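Local coordinates for protein D-galactonate dehydratase family member RspA (Pantoea ananatis, PDB 3T6C) that dehydrates D-gluconate to 2-dehydro-3-deoxy-D-gluconate with low activity in vitro, using one magnesium ion per subunit, at residues 110-115 against 319-324; 116-121 against 328-333; 216-221 against 431-436; 252-257 against 283-288; 270-275 against 293-298. All blocks are in the same frame, centred on the assembly; numbering follows the deposited sequence. Where two conformers were deposited one is given.

In the fold
Interaction 5 lies at the magnesium and D-gluconate site of the beta/alpha barrel, and the other four are placed at increasing remove from it. Interaction 4, its centre about 11 Å from that of interaction 5, packs helix 253-262 against helix 283-289, the crossover helix between the two strands of interaction 5. Interaction 1 also joins interaction 5: Arg319 NH2 lies 2.9 Å from Glu272 OE2 in a salt bridge, and Arg319 belongs to the substrate pocket. Interactions 1 and 2, about 9 Å apart between centres, both press helix 108-129 of the N-terminal domain against the barrel domain and touch through Ile322 and Met119. Interaction 3, about 21 Å from interaction 5 between centres, ties the C-terminal tail to the barrel domain.

Interaction 1. Residues 110-115 against 319-324; sequences MNNALS and RCHISS
Ser324 O lies in the amide plane of Asn111, whereas Ser324 OG is tilted 16° out of that of Asn112. The His321 ring has Ser324 CB in plane at its edge and Asn112 OD1 near its plane, 4.4 Å from NE2. Asn111 ND2 donates to Ser324 O at 2.8 Å, although the donor is tilted 34° from the plane of that carbonyl. The Asn112 amide is gripped at both polar atoms: OD1 accepts from Ser323 OG at 2.7 Å, and ND2 donates to Ser324 OG at 3.1 Å. Ser323 OG sits between its own backbone N and carbonyl carbon (chi1 65°), which presents it to Asn112. Alongside, Ser115 OG packs against Ser323 CA at 3.2 Å while bonding to Cys61 O, and Asn112 CA makes a CH...O contact with Ser323 O.

Helix 108-129 of the N-terminal domain is thus fastened to the loop that follows barrel strand 317-318. Second bonds run from Asn111 ND2 to Val301 O and from Asn112 ND2 to Pro108 O. The His321 ring also meets Trp104 of a neighbouring subunit. Polar groups pair across this buried interface, with Gly107 N taking Asn111 OD1, and bonds at both ends of each amide fix its flip. The N-terminal helix is so joined by polar bonds to the loop bearing His321, whose ND1 is hydrogen-bonded to the substrate-binding His348.

Interaction 2. Residues 116-121 against 328-333; sequences GIDMAL and ITPAKK
Met119 and Ile328 stand closest along the two backbones, 5.9 Å between CA atoms, where helix segments 116-121 and 328-333 meet almost at right angles (86°) with their axes 9.5 Å apart. The second helix begins at this point, so its first turn faces the flank of the other. Asp118 bridges the gap. Its CG is anti to the backbone N (chi1 -177°), and the carboxylate is thereby carried to the start of helix 328-340. OD2 accepts from Thr329 N at 2.8 Å in a nearly straight bond, met on the syn side but 27° out of the carboxylate plane. OD1 uses its syn lone pair for Thr329 OG1, 2.6 Å away. Both oxygens therefore hold one residue, by its backbone and by its hydroxyl. Beside this polar pair, Met119 crosses Ile328 at about a right angle, its CG lying 4.1 Å from Ile328 CG1.

Ile91 and Trp95 of helix 91-100 pack on Asp118, and Thr329 OG1 is also bonded to Trp122 NE1. The contact joins the long helix of the N-terminal domain to a helix of the barrel domain. The buried carboxylate accepts from a first-turn N-H and lies at the positive end of the helix dipole; this should stabilise its negative charge and probably lower its pKa, while the two bonds to Thr329 lock the rotation of the carboxylate.

Interaction 3. Residues 216-221 against 431-436; sequences YFDPEA and RTPDGT. With EDO (1,2-ethanediol), chain G.
Tyr216 CG is turned anti to its carbonyl carbon (chi1 -78°), which lays the ring against Arg431. The arginine, with its chain extended from CG to NE, passes over one face of the ring: Arg431 CB is 3.9 Å from the centroid and close to the ring normal, a CH-pi contact offset to the rim, and Arg431 CD reaches Tyr216 OH at 3.5 Å. The phenol oxygen itself is bonded to Ala212 O. Next along the chain, Phe217 N donates to Arg431 O at 3.0 Å.

This bond and the backbone bond of Arg431 with Ile215 make a short parallel pairing between strands 215-216 and 430-431; the latter turns back through a type I turn, Thr432 to Gly435, into strand 437-438. Past the pairing, Thr432 CA makes a CH...O contact with Phe217 O. Within the hairpin, Arg431 NH1 donates to Gly435 O at 2.8 Å, and Asp434 forms an Asx turn with Thr436 N. Beyond the strand end, Pro219 CD and Pro433 CD meet at 4.0 Å, as Asp218 N-caps helix 219-237 through OD1, which accepts from Ala221 N. Asp434 OD2 forms a salt bridge with Arg142 of a neighbouring subunit, and Arg431 NH1 another with Asp93 of a different neighbouring subunit.

Interaction 4. Residues 252-257 against 283-288; sequences TPINAI and LKMLRQ
Ile257 packs on both Met285 and Leu286; no hydrogen bond crosses between the helices. The end of the isoleucine does the touching: Ile257 CD1 lies 3.6 Å from Met285 CG and 3.7 Å from its SD, the two side chains crossing at about a right angle. Lower on the same branch, Ile257 CG1 packs 3.7 Å from Leu286 CB as these two side chains slide past each other in opposite directions. Met285 stretches onward, its CG anti to the backbone N (chi1 179°) and the rest of the chain extended, and this full length carries the methyl CE to Ile254 CD1 at 3.5 Å. Met285 therefore spans Ile254 and Ile257, three residues apart on one helix, while Leu286 CD1 extends to 4.3 Å from Ala256 O.

The two helices run nearly parallel, at 20° and 9.8 Å between the axes of their segments, as neighbouring helices round a beta/alpha barrel do. Helix 253-262 starts at Thr252, whose side chain caps it by a weak bond from Asn255 N. The following helix is tied at Arg287 by a salt bridge to Asp316.

Further out, Ile254 packs on Asp316, and Met285 on Arg287, of a neighbouring subunit. Inward, Leu286 rests on Ile294 and Leu283 on Met296 of strand 294-296, and Ala256 touches Pro274 of the loop after strand 270-272; helix 283-289 is the crossover between these two strands.

Interaction 5. Residues 270-275 against 293-298; sequences FLEDPV and PIAMGE. With MG (magnesium ion), chain C; GCO (D-gluconic acid), chain D.
Glu272 OE2 and Glu298 OE1 lie 2.9 Å apart, a closeness of two carboxylate oxygens that comes from their sharing one magnesium ion. The side chains cross at about a right angle, with carboxylate planes 62° apart, and each gives the metal a single oxygen. Glu298 OE1 binds at 2.2 Å; D-gluconate O1B and O2, water 3 and Asp246 complete the shell. The other oxygen of Glu298, OE2, lies 2.6 Å from gluconate O2 and is hydrogen-bonded to Tyr103 OH of a neighbouring subunit. Glu272 is extended throughout, its CG anti to the backbone N (chi1 175°), and Arg319 NH2 holds its OE2 as well.

Beside the metal site, strands 270-272 and 294-296 pair in parallel as adjacent strands of the barrel. Leu271 N donates to Pro293 O and Asp273 N to Ala295 O, each at 2.8 Å, while Ala295 N donates to Leu271 O. Ala295 CB rests over the centre of the Phe270 ring, 3.6 Å from its centroid. Met296, bent at chi2 and chi3, brings CE to 3.7 Å from Val275 CG2. Asp273, just past the strand end, belongs to the second shell: its OD2 accepts at 2.7 Å from the metal-bound water 3, and a weak bond joins Gly297 N to its OD1.

The end of one strand and the loop after the next thus bring two glutamates to one cation. Magnesium is chelated by O1B of the substrate carboxylate and by the neighbouring O2 hydroxyl, and the cation probably offsets the mutual repulsion of the glutamates.

Interaction 1. Residues 110-115 against 319-324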
# COMPACT_ATOMS: atom_id res chain seq x y z
N MET A 110 9.64 20.42 -28.15
CA MET A 110 8.74 19.60 -28.93
C MET A 110 7.26 19.97 -28.70
O MET A 110 6.48 20.09 -29.67
CB MET A 110 8.93 18.13 -28.59
CG MET A 110 10.38 17.62 -28.79
SD MET A 110 10.99 17.68 -30.45
CE MET A 110 9.93 16.46 -31.25
N ASN A 111 6.88 20.16 -27.45
CA ASN A 111 5.46 20.33 -27.15
C ASN A 111 4.99 21.70 -27.62
O ASN A 111 3.86 21.84 -28.09
CB ASN A 111 5.19 20.20 -25.65
CG ASN A 111 5.43 18.78 -25.13
OD1 ASN A 111 5.87 17.89 -25.87
ND2 ASN A 111 5.23 18.59 -23.84
N ASN A 112 5.83 22.72 -27.49
CA ASN A 112 5.40 24.06 -27.91
C ASN A 112 5.23 24.13 -29.42
O ASN A 112 4.28 24.77 -29.91
CB ASN A 112 6.41 25.11 -27.44
CG ASN A 112 6.07 25.63 -26.08
OD1 ASN A 112 5.28 26.56 -25.97
ND2 ASN A 112 6.62 25.01 -25.02
N ALA A 113 6.12 23.49 -30.16
CA ALA A 113 5.91 23.40 -31.61
C ALA A 113 4.56 22.73 -31.93
O ALA A 113 3.81 23.20 -32.80
CB ALA A 113 7.06 22.65 -32.28
N LEU A 114 4.25 21.61 -31.27
CA LEU A 114 3.01 20.88 -31.47
C LEU A 114 1.82 21.77 -31.10
O LEU A 114 0.78 21.77 -31.79
CB LEU A 114 3.08 19.60 -30.61
CG LEU A 114 1.86 18.73 -30.65
CD1 LEU A 114 1.52 18.33 -32.10
CD2 LEU A 114 2.22 17.51 -29.75
N SER A 115 1.96 22.55 -30.02
CA SER A 115 0.86 23.46 -29.62
C SER A 115 0.52 24.49 -30.67
O SER A 115 -0.66 24.82 -30.90
CB SER A 115 1.32 24.24 -28.34
OG SER A 115 0.32 25.17 -27.97
N ARG A 319 -1.77 23.76 -13.15
CA ARG A 319 -1.18 25.02 -13.64
C ARG A 319 -0.59 25.04 -15.04
O ARG A 319 0.18 25.96 -15.36
CB ARG A 319 -0.17 25.58 -12.62
CG ARG A 319 -0.80 25.98 -11.28
CD ARG A 319 -1.32 27.43 -11.36
NE ARG A 319 -0.23 28.36 -11.70
CZ ARG A 319 -0.36 29.47 -12.45
NH1 ARG A 319 -1.52 29.78 -13.08
NH2 ARG A 319 0.68 30.30 -12.61
N CYS A 320 -0.83 24.00 -15.82
CA CYS A 320 -0.03 23.89 -17.06
C CYS A 320 -0.02 25.15 -17.89
O CYS A 320 -1.06 25.88 -18.03
CB CYS A 320 -0.58 22.81 -17.95
SG CYS A 320 -0.50 21.16 -17.13
N HIS A 321 1.15 25.38 -18.51
CA HIS A 321 1.27 26.35 -19.61
C HIS A 321 0.84 25.47 -20.76
O HIS A 321 1.57 24.50 -21.15
CB HIS A 321 2.76 26.74 -19.68
CG HIS A 321 3.11 27.76 -20.74
ND1 HIS A 321 2.82 29.10 -20.60
CD2 HIS A 321 3.81 27.63 -21.88
CE1 HIS A 321 3.27 29.75 -21.67
NE2 HIS A 321 3.90 28.88 -22.44
N ILE A 322 -0.30 25.76 -21.37
CA ILE A 322 -0.86 24.76 -22.27
C ILE A 322 0.00 24.56 -23.51
O ILE A 322 -0.03 23.48 -24.11
CB ILE A 322 -2.36 24.97 -22.62
CG1 ILE A 322 -2.60 26.24 -23.44
CG2 ILE A 322 -3.22 24.89 -21.34
CD1 ILE A 322 -4.06 26.36 -23.92
N SER A 323 0.74 25.58 -23.93
CA SER A 323 1.63 25.29 -25.08
C SER A 323 2.75 24.32 -24.70
O SER A 323 3.25 23.57 -25.55
CB SER A 323 2.16 26.59 -25.71
OG SER A 323 3.01 27.34 -24.83
N SER A 324 3.17 24.31 -23.43
CA SER A 324 4.21 23.38 -22.98
C SER A 324 3.70 21.94 -22.82
O SER A 324 4.52 21.04 -22.64
CB SER A 324 4.88 23.83 -21.67
OG SER A 324 5.65 25.01 -22.03

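Interaction 2. Residues 116-121 against 328-333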
# COMPACT_ATOMS: atom_id res chain seq x y z
N GLY A 116 1.54 25.03 -31.34
CA GLY A 116 1.29 26.07 -32.31
C GLY A 116 0.42 25.49 -33.43
O GLY A 116 -0.54 26.15 -33.90
N ILE A 117 0.75 24.26 -33.83
CA ILE A 117 -0.03 23.54 -34.84
C ILE A 117 -1.44 23.25 -34.34
O ILE A 117 -2.41 23.57 -35.01
CB ILE A 117 0.66 22.20 -35.22
CG1 ILE A 117 2.02 22.46 -35.88
CG2 ILE A 117 -0.23 21.39 -36.14
CD1 ILE A 117 2.01 23.56 -36.89
N ASP A 118 -1.53 22.64 -33.16
CA ASP A 118 -2.81 22.19 -32.62
C ASP A 118 -3.82 23.34 -32.43
O ASP A 118 -4.99 23.24 -32.81
CB ASP A 118 -2.60 21.45 -31.31
CG ASP A 118 -3.89 20.90 -30.74
OD1 ASP A 118 -4.41 19.87 -31.29
OD2 ASP A 118 -4.38 21.51 -29.75
N MET A 119 -3.36 24.44 -31.82
CA MET A 119 -4.26 25.60 -31.60
C MET A 119 -4.76 26.11 -32.97
O MET A 119 -5.94 26.48 -33.12
CB MET A 119 -3.57 26.72 -30.80
CG MET A 119 -3.29 26.37 -29.39
SD MET A 119 -2.83 27.90 -28.57
CE MET A 119 -2.27 27.23 -26.99
N ALA A 120 -3.85 26.20 -33.96
CA ALA A 120 -4.26 26.71 -35.27
C ALA A 120 -5.27 25.78 -35.92
O ALA A 120 -6.19 26.24 -36.61
CB ALA A 120 -3.05 26.85 -36.17
N LEU A 121 -5.15 24.48 -35.70
CA LEU A 121 -6.16 23.58 -36.26
C LEU A 121 -7.52 23.72 -35.57
O LEU A 121 -8.55 23.66 -36.27
CB LEU A 121 -5.69 22.11 -36.17
CG LEU A 121 -4.46 21.85 -37.02
CD1 LEU A 121 -3.93 20.44 -36.78
CD2 LEU A 121 -4.75 22.05 -38.53
N ILE A 328 -4.41 22.80 -27.24
CA ILE A 328 -5.78 22.65 -26.75
C ILE A 328 -6.19 21.19 -26.62
O ILE A 328 -6.86 20.81 -25.66
CB ILE A 328 -6.75 23.38 -27.69
CG1 ILE A 328 -6.58 24.88 -27.45
CG2 ILE A 328 -8.22 22.94 -27.41
CD1 ILE A 328 -7.25 25.78 -28.49
N THR A 329 -5.79 20.35 -27.58
CA THR A 329 -6.15 18.92 -27.54
C THR A 329 -5.74 18.27 -26.20
O THR A 329 -6.58 17.73 -25.47
CB THR A 329 -5.57 18.18 -28.75
OG1 THR A 329 -6.28 18.63 -29.93
CG2 THR A 329 -5.78 16.63 -28.64
N PRO A 330 -4.46 18.35 -25.85
CA PRO A 330 -4.08 17.75 -24.56
C PRO A 330 -4.57 18.56 -23.36
O PRO A 330 -4.84 17.95 -22.32
CB PRO A 330 -2.56 17.71 -24.63
CG PRO A 330 -2.18 18.82 -25.63
CD PRO A 330 -3.28 18.73 -26.66
N ALA A 331 -4.70 19.87 -23.48
CA ALA A 331 -5.19 20.63 -22.34
C ALA A 331 -6.61 20.20 -21.98
O ALA A 331 -6.97 20.14 -20.79
CB ALA A 331 -5.17 22.13 -22.64
N LYS A 332 -7.45 19.99 -22.98
CA LYS A 332 -8.82 19.57 -22.70
C LYS A 332 -8.81 18.23 -21.99
O LYS A 332 -9.61 18.00 -21.04
CB LYS A 332 -9.64 19.51 -24.02
CG LYS A 332 -11.08 19.09 -23.84
CD LYS A 332 -11.86 20.09 -23.03
CE LYS A 332 -13.36 19.82 -23.15
NZ LYS A 332 -14.15 20.69 -22.27
N LYS A 333 -7.90 17.36 -22.40
CA LYS A 333 -7.78 16.04 -21.73
C LYS A 333 -7.33 16.18 -20.27
O LYS A 333 -7.85 15.52 -19.40
CB LYS A 333 -6.85 15.09 -22.48
CG LYS A 333 -7.37 14.86 -23.91
CD LYS A 333 -6.43 13.91 -24.60
CE LYS A 333 -6.96 13.75 -26.07
NZ LYS A 333 -5.88 13.14 -26.88

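Interaction 3. Residues 216-221 against 431-436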
# COMPACT_ATOMS: atom_id res chain seq x y z
N TYR A 216 21.48 36.24 -6.55
CA TYR A 216 21.47 35.61 -5.23
C TYR A 216 20.18 35.83 -4.48
O TYR A 216 19.53 36.91 -4.55
CB TYR A 216 22.70 36.09 -4.43
CG TYR A 216 23.94 35.38 -4.88
CD1 TYR A 216 24.52 35.67 -6.12
CD2 TYR A 216 24.48 34.38 -4.11
CE1 TYR A 216 25.65 34.96 -6.54
CE2 TYR A 216 25.59 33.66 -4.52
CZ TYR A 216 26.16 33.96 -5.73
OH TYR A 216 27.25 33.24 -6.14
N PHE A 217 19.77 34.77 -3.78
CA PHE A 217 18.56 34.85 -2.93
C PHE A 217 18.78 33.97 -1.74
O PHE A 217 19.72 33.17 -1.76
CB PHE A 217 17.32 34.44 -3.71
CG PHE A 217 17.21 32.94 -3.92
CD1 PHE A 217 18.07 32.29 -4.82
CD2 PHE A 217 16.26 32.21 -3.23
CE1 PHE A 217 17.98 30.89 -5.02
CE2 PHE A 217 16.14 30.83 -3.42
CZ PHE A 217 16.98 30.15 -4.32
N ASP A 218 17.98 34.13 -0.68
CA ASP A 218 18.16 33.35 0.53
C ASP A 218 16.86 32.60 0.76
O ASP A 218 15.87 33.20 1.24
CB ASP A 218 18.52 34.27 1.71
CG ASP A 218 18.83 33.48 2.98
OD1 ASP A 218 18.19 32.47 3.26
OD2 ASP A 218 19.80 33.78 3.68
N PRO A 219 16.87 31.28 0.51
CA PRO A 219 15.64 30.51 0.70
C PRO A 219 15.11 30.54 2.13
O PRO A 219 13.89 30.46 2.25
CB PRO A 219 16.02 29.07 0.33
CG PRO A 219 17.45 29.07 -0.06
CD PRO A 219 18.02 30.47 0.05
N GLU A 220 15.97 30.55 3.13
CA GLU A 220 15.54 30.50 4.52
C GLU A 220 14.89 31.83 4.88
O GLU A 220 13.80 31.86 5.49
CB GLU A 220 16.72 30.21 5.45
CG GLU A 220 17.02 28.67 5.51
CD GLU A 220 17.98 28.22 4.47
OE1 GLU A 220 18.66 29.13 3.88
OE2 GLU A 220 18.10 26.95 4.27
N ALA A 221 15.53 32.94 4.50
CA ALA A 221 14.97 34.25 4.82
C ALA A 221 13.67 34.46 4.07
O ALA A 221 12.72 35.05 4.61
CB ALA A 221 16.01 35.34 4.49
N ARG A 431 21.18 31.72 -7.42
CA ARG A 431 22.11 31.03 -6.53
C ARG A 431 21.78 31.34 -5.08
O ARG A 431 21.37 32.46 -4.75
CB ARG A 431 23.56 31.44 -6.87
CG ARG A 431 24.01 30.93 -8.24
CD ARG A 431 25.46 31.30 -8.48
NE ARG A 431 25.94 30.90 -9.79
CZ ARG A 431 26.49 29.72 -10.10
NH1 ARG A 431 26.56 28.72 -9.21
NH2 ARG A 431 26.93 29.53 -11.35
N THR A 432 21.91 30.33 -4.23
CA THR A 432 21.75 30.53 -2.77
C THR A 432 23.02 31.21 -2.24
O THR A 432 23.98 31.41 -2.96
CB THR A 432 21.47 29.18 -2.04
OG1 THR A 432 22.63 28.35 -2.17
CG2 THR A 432 20.26 28.48 -2.68
N PRO A 433 23.01 31.62 -0.96
CA PRO A 433 24.13 32.43 -0.45
C PRO A 433 25.48 31.78 -0.61
O PRO A 433 26.45 32.49 -0.79
CB PRO A 433 23.75 32.61 1.02
CG PRO A 433 22.24 32.79 0.92
CD PRO A 433 21.87 31.64 -0.02
N ASP A 434 25.56 30.45 -0.54
CA ASP A 434 26.86 29.83 -0.70
C ASP A 434 27.31 29.67 -2.16
O ASP A 434 28.42 29.18 -2.40
CB ASP A 434 26.95 28.48 0.04
CG ASP A 434 26.24 27.33 -0.70
OD1 ASP A 434 25.36 27.60 -1.54
OD2 ASP A 434 26.54 26.16 -0.35
N GLY A 435 26.45 30.06 -3.11
CA GLY A 435 26.78 29.95 -4.52
C GLY A 435 26.12 28.79 -5.24
O GLY A 435 26.33 28.59 -6.42
N THR A 436 25.33 27.99 -4.54
CA THR A 436 24.67 26.84 -5.18
C THR A 436 23.60 27.26 -6.19
O THR A 436 22.68 28.03 -5.87
CB THR A 436 23.96 25.99 -4.09
OG1 THR A 436 24.90 25.56 -3.06
CG2 THR A 436 23.37 24.73 -4.74
C1 EDO G . 17.00 38.51 -1.79
O1 EDO G . 17.13 39.90 -1.49
C2 EDO G . 16.81 37.74 -0.47
O2 EDO G . 16.16 36.48 -0.72

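Interaction 4. Residues 252-257 against 283-288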
# COMPACT_ATOMS: atom_id res chain seq x y z
N THR A 252 13.48 24.10 -0.06
CA THR A 252 13.50 22.63 -0.00
C THR A 252 12.12 22.06 0.29
O THR A 252 11.27 22.76 0.87
CB THR A 252 14.42 22.10 1.12
OG1 THR A 252 13.93 22.52 2.39
CG2 THR A 252 15.90 22.55 0.90
N PRO A 253 11.86 20.79 -0.07
CA PRO A 253 10.49 20.29 0.13
C PRO A 253 10.00 20.35 1.59
O PRO A 253 8.85 20.75 1.84
CB PRO A 253 10.55 18.84 -0.41
CG PRO A 253 11.65 18.91 -1.53
CD PRO A 253 12.69 19.89 -0.92
N ILE A 254 10.85 20.00 2.55
CA ILE A 254 10.38 19.98 3.90
C ILE A 254 10.05 21.41 4.34
O ILE A 254 9.09 21.67 5.08
CB ILE A 254 11.38 19.27 4.82
CG1 ILE A 254 10.81 19.10 6.23
CG2 ILE A 254 12.66 20.06 4.89
CD1 ILE A 254 9.57 18.23 6.32
N ASN A 255 10.87 22.39 3.92
CA ASN A 255 10.55 23.80 4.24
C ASN A 255 9.29 24.29 3.55
O ASN A 255 8.53 25.10 4.11
CB ASN A 255 11.73 24.73 3.98
CG ASN A 255 12.91 24.49 4.93
OD1 ASN A 255 12.76 23.97 6.05
ND2 ASN A 255 14.07 24.90 4.51
N ALA A 256 8.97 23.72 2.38
CA ALA A 256 7.69 24.04 1.75
C ALA A 256 6.51 23.44 2.50
O ALA A 256 5.47 24.04 2.54
CB ALA A 256 7.65 23.51 0.32
N ILE A 257 6.69 22.25 3.08
CA ILE A 257 5.64 21.64 3.90
C ILE A 257 5.40 22.53 5.11
O ILE A 257 4.24 22.87 5.41
CB ILE A 257 6.02 20.21 4.33
CG1 ILE A 257 6.10 19.35 3.08
CG2 ILE A 257 5.01 19.66 5.36
CD1 ILE A 257 6.56 17.87 3.29
N LEU A 283 5.14 15.57 -2.52
CA LEU A 283 3.79 16.06 -2.27
C LEU A 283 2.97 15.03 -1.49
O LEU A 283 2.02 15.46 -0.82
CB LEU A 283 3.05 16.47 -3.57
CG LEU A 283 3.66 17.76 -4.14
CD1 LEU A 283 3.10 17.97 -5.57
CD2 LEU A 283 3.30 18.95 -3.28
N LYS A 284 3.31 13.74 -1.54
CA LYS A 284 2.59 12.77 -0.69
C LYS A 284 2.73 13.17 0.78
O LYS A 284 1.76 13.26 1.53
CB LYS A 284 3.14 11.38 -0.89
CG LYS A 284 2.47 10.43 0.14
CD LYS A 284 2.80 8.98 -0.25
CE LYS A 284 2.42 8.02 0.86
NZ LYS A 284 3.04 6.70 0.59
N MET A 285 3.95 13.50 1.20
CA MET A 285 4.12 13.90 2.57
C MET A 285 3.40 15.20 2.88
O MET A 285 2.73 15.35 3.93
CB MET A 285 5.62 14.04 2.86
CG MET A 285 5.86 14.48 4.30
SD MET A 285 7.64 14.58 4.65
CE MET A 285 7.61 15.31 6.30
N LEU A 286 3.57 16.20 2.00
CA LEU A 286 2.90 17.48 2.23
C LEU A 286 1.40 17.30 2.45
O LEU A 286 0.82 17.94 3.35
CB LEU A 286 3.15 18.42 1.05
CG LEU A 286 2.66 19.84 1.26
CD1 LEU A 286 3.56 20.79 0.40
CD2 LEU A 286 1.20 20.07 0.87
N ARG A 287 0.74 16.47 1.64
CA ARG A 287 -0.72 16.33 1.70
C ARG A 287 -1.20 15.48 2.86
O ARG A 287 -2.39 15.43 3.12
CB ARG A 287 -1.22 15.80 0.35
CG ARG A 287 -0.88 16.75 -0.79
CD ARG A 287 -1.75 18.01 -0.78
NE ARG A 287 -3.01 17.76 -1.45
CZ ARG A 287 -3.88 18.72 -1.77
NH1 ARG A 287 -3.69 19.96 -1.35
NH2 ARG A 287 -4.92 18.43 -2.57
N GLN A 288 -0.31 14.84 3.59
CA GLN A 288 -0.72 14.16 4.83
C GLN A 288 -0.74 15.12 6.00
O GLN A 288 -1.21 14.76 7.09
CB GLN A 288 0.20 12.98 5.14
CG GLN A 288 0.13 11.93 4.04
CD GLN A 288 1.04 10.74 4.31
OE1 GLN A 288 2.01 10.49 3.57
NE2 GLN A 288 0.74 10.02 5.36

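Interaction 5. Residues 270-275 against 293-298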
# COMPACT_ATOMS: atom_id res chain seq x y z
N PHE A 270 -4.59 29.58 -3.10
CA PHE A 270 -3.63 28.49 -3.26
C PHE A 270 -2.21 28.94 -2.98
O PHE A 270 -1.93 30.13 -3.06
CB PHE A 270 -3.79 27.72 -4.59
CG PHE A 270 -3.48 28.49 -5.91
CD1 PHE A 270 -2.27 29.10 -6.18
CD2 PHE A 270 -4.44 28.48 -6.94
CE1 PHE A 270 -1.97 29.71 -7.44
CE2 PHE A 270 -4.16 29.09 -8.19
CZ PHE A 270 -2.95 29.70 -8.45
N LEU A 271 -1.37 27.98 -2.64
CA LEU A 271 0.11 28.11 -2.60
C LEU A 271 0.63 27.37 -3.82
O LEU A 271 0.33 26.15 -3.99
CB LEU A 271 0.67 27.48 -1.32
CG LEU A 271 2.19 27.42 -1.24
CD1 LEU A 271 2.77 28.88 -1.23
CD2 LEU A 271 2.58 26.63 0.01
N GLU A 272 1.37 28.08 -4.66
CA GLU A 272 1.75 27.54 -5.98
C GLU A 272 3.22 27.06 -5.99
O GLU A 272 4.12 27.66 -5.35
CB GLU A 272 1.53 28.63 -7.04
CG GLU A 272 1.96 28.30 -8.46
CD GLU A 272 1.89 29.54 -9.31
OE1 GLU A 272 1.18 30.51 -8.90
OE2 GLU A 272 2.46 29.51 -10.43
N ASP A 273 3.45 25.96 -6.68
CA ASP A 273 4.78 25.38 -6.93
C ASP A 273 5.63 25.25 -5.67
O ASP A 273 6.78 25.71 -5.61
CB ASP A 273 5.53 26.14 -8.04
CG ASP A 273 4.89 25.92 -9.44
OD1 ASP A 273 3.84 25.25 -9.55
OD2 ASP A 273 5.45 26.44 -10.47
N PRO A 274 5.07 24.60 -4.65
CA PRO A 274 5.90 24.39 -3.45
C PRO A 274 7.10 23.46 -3.75
O PRO A 274 8.08 23.51 -2.97
CB PRO A 274 4.91 23.67 -2.50
CG PRO A 274 3.95 22.91 -3.47
CD PRO A 274 3.71 24.04 -4.50
N VAL A 275 7.04 22.65 -4.82
CA VAL A 275 8.16 21.79 -5.20
C VAL A 275 8.42 21.93 -6.71
O VAL A 275 7.53 22.29 -7.50
CB VAL A 275 7.99 20.29 -4.85
CG1 VAL A 275 7.77 20.11 -3.33
CG2 VAL A 275 6.83 19.68 -5.63
N PRO A 293 -4.58 24.95 0.12
CA PRO A 293 -4.68 24.42 -1.25
C PRO A 293 -3.40 24.57 -2.06
O PRO A 293 -2.69 25.58 -1.86
CB PRO A 293 -5.83 25.26 -1.86
CG PRO A 293 -6.62 25.78 -0.65
CD PRO A 293 -5.55 26.03 0.38
N ILE A 294 -3.13 23.61 -2.94
CA ILE A 294 -1.85 23.56 -3.65
C ILE A 294 -2.08 23.63 -5.16
O ILE A 294 -2.92 22.93 -5.69
CB ILE A 294 -1.10 22.23 -3.33
CG1 ILE A 294 -0.74 22.17 -1.82
CG2 ILE A 294 0.20 22.09 -4.15
CD1 ILE A 294 0.16 23.31 -1.33
N ALA A 295 -1.31 24.49 -5.83
CA ALA A 295 -1.31 24.55 -7.30
C ALA A 295 0.07 24.12 -7.78
O ALA A 295 1.10 24.48 -7.19
CB ALA A 295 -1.58 25.98 -7.79
N MET A 296 0.10 23.35 -8.89
CA MET A 296 1.37 22.94 -9.48
C MET A 296 1.23 22.88 -10.95
O MET A 296 0.17 22.49 -11.47
CB MET A 296 1.73 21.47 -9.06
CG MET A 296 2.26 21.27 -7.62
SD MET A 296 3.99 21.77 -7.43
CE MET A 296 4.81 20.68 -8.60
N GLY A 297 2.37 23.09 -11.61
CA GLY A 297 2.53 22.59 -12.96
C GLY A 297 2.81 23.47 -14.15
O GLY A 297 2.79 22.95 -15.26
N GLU A 298 3.08 24.75 -13.96
CA GLU A 298 3.45 25.58 -15.13
C GLU A 298 4.66 25.00 -15.85
O GLU A 298 4.80 25.22 -17.08
CB GLU A 298 3.72 27.06 -14.74
CG GLU A 298 4.99 27.20 -13.92
CD GLU A 298 5.14 28.58 -13.29
OE1 GLU A 298 4.17 29.09 -12.70
OE2 GLU A 298 6.21 29.19 -13.37
MG MG C . 4.20 30.44 -11.02
C1 GCO D . 3.74 32.56 -12.98
C2 GCO D . 5.08 32.04 -13.35
C3 GCO D . 5.91 32.97 -14.22
C4 GCO D . 7.12 32.25 -14.77
C5 GCO D . 7.41 32.73 -16.17
C6 GCO D . 8.60 32.04 -16.81
O1A GCO D . 3.14 33.42 -13.69
O1B GCO D . 3.13 32.00 -12.01
O2 GCO D . 5.69 31.48 -12.21
O3 GCO D . 6.25 34.04 -13.41
O4 GCO D . 8.21 32.53 -13.91
O5 GCO D . 6.29 32.51 -16.94
O6 GCO D . 8.87 32.45 -18.14
O HOH W 1 5.36 23.90 -11.99
O HOH W 2 2.65 26.60 -11.62
O HOH W 3 5.59 29.12 -10.18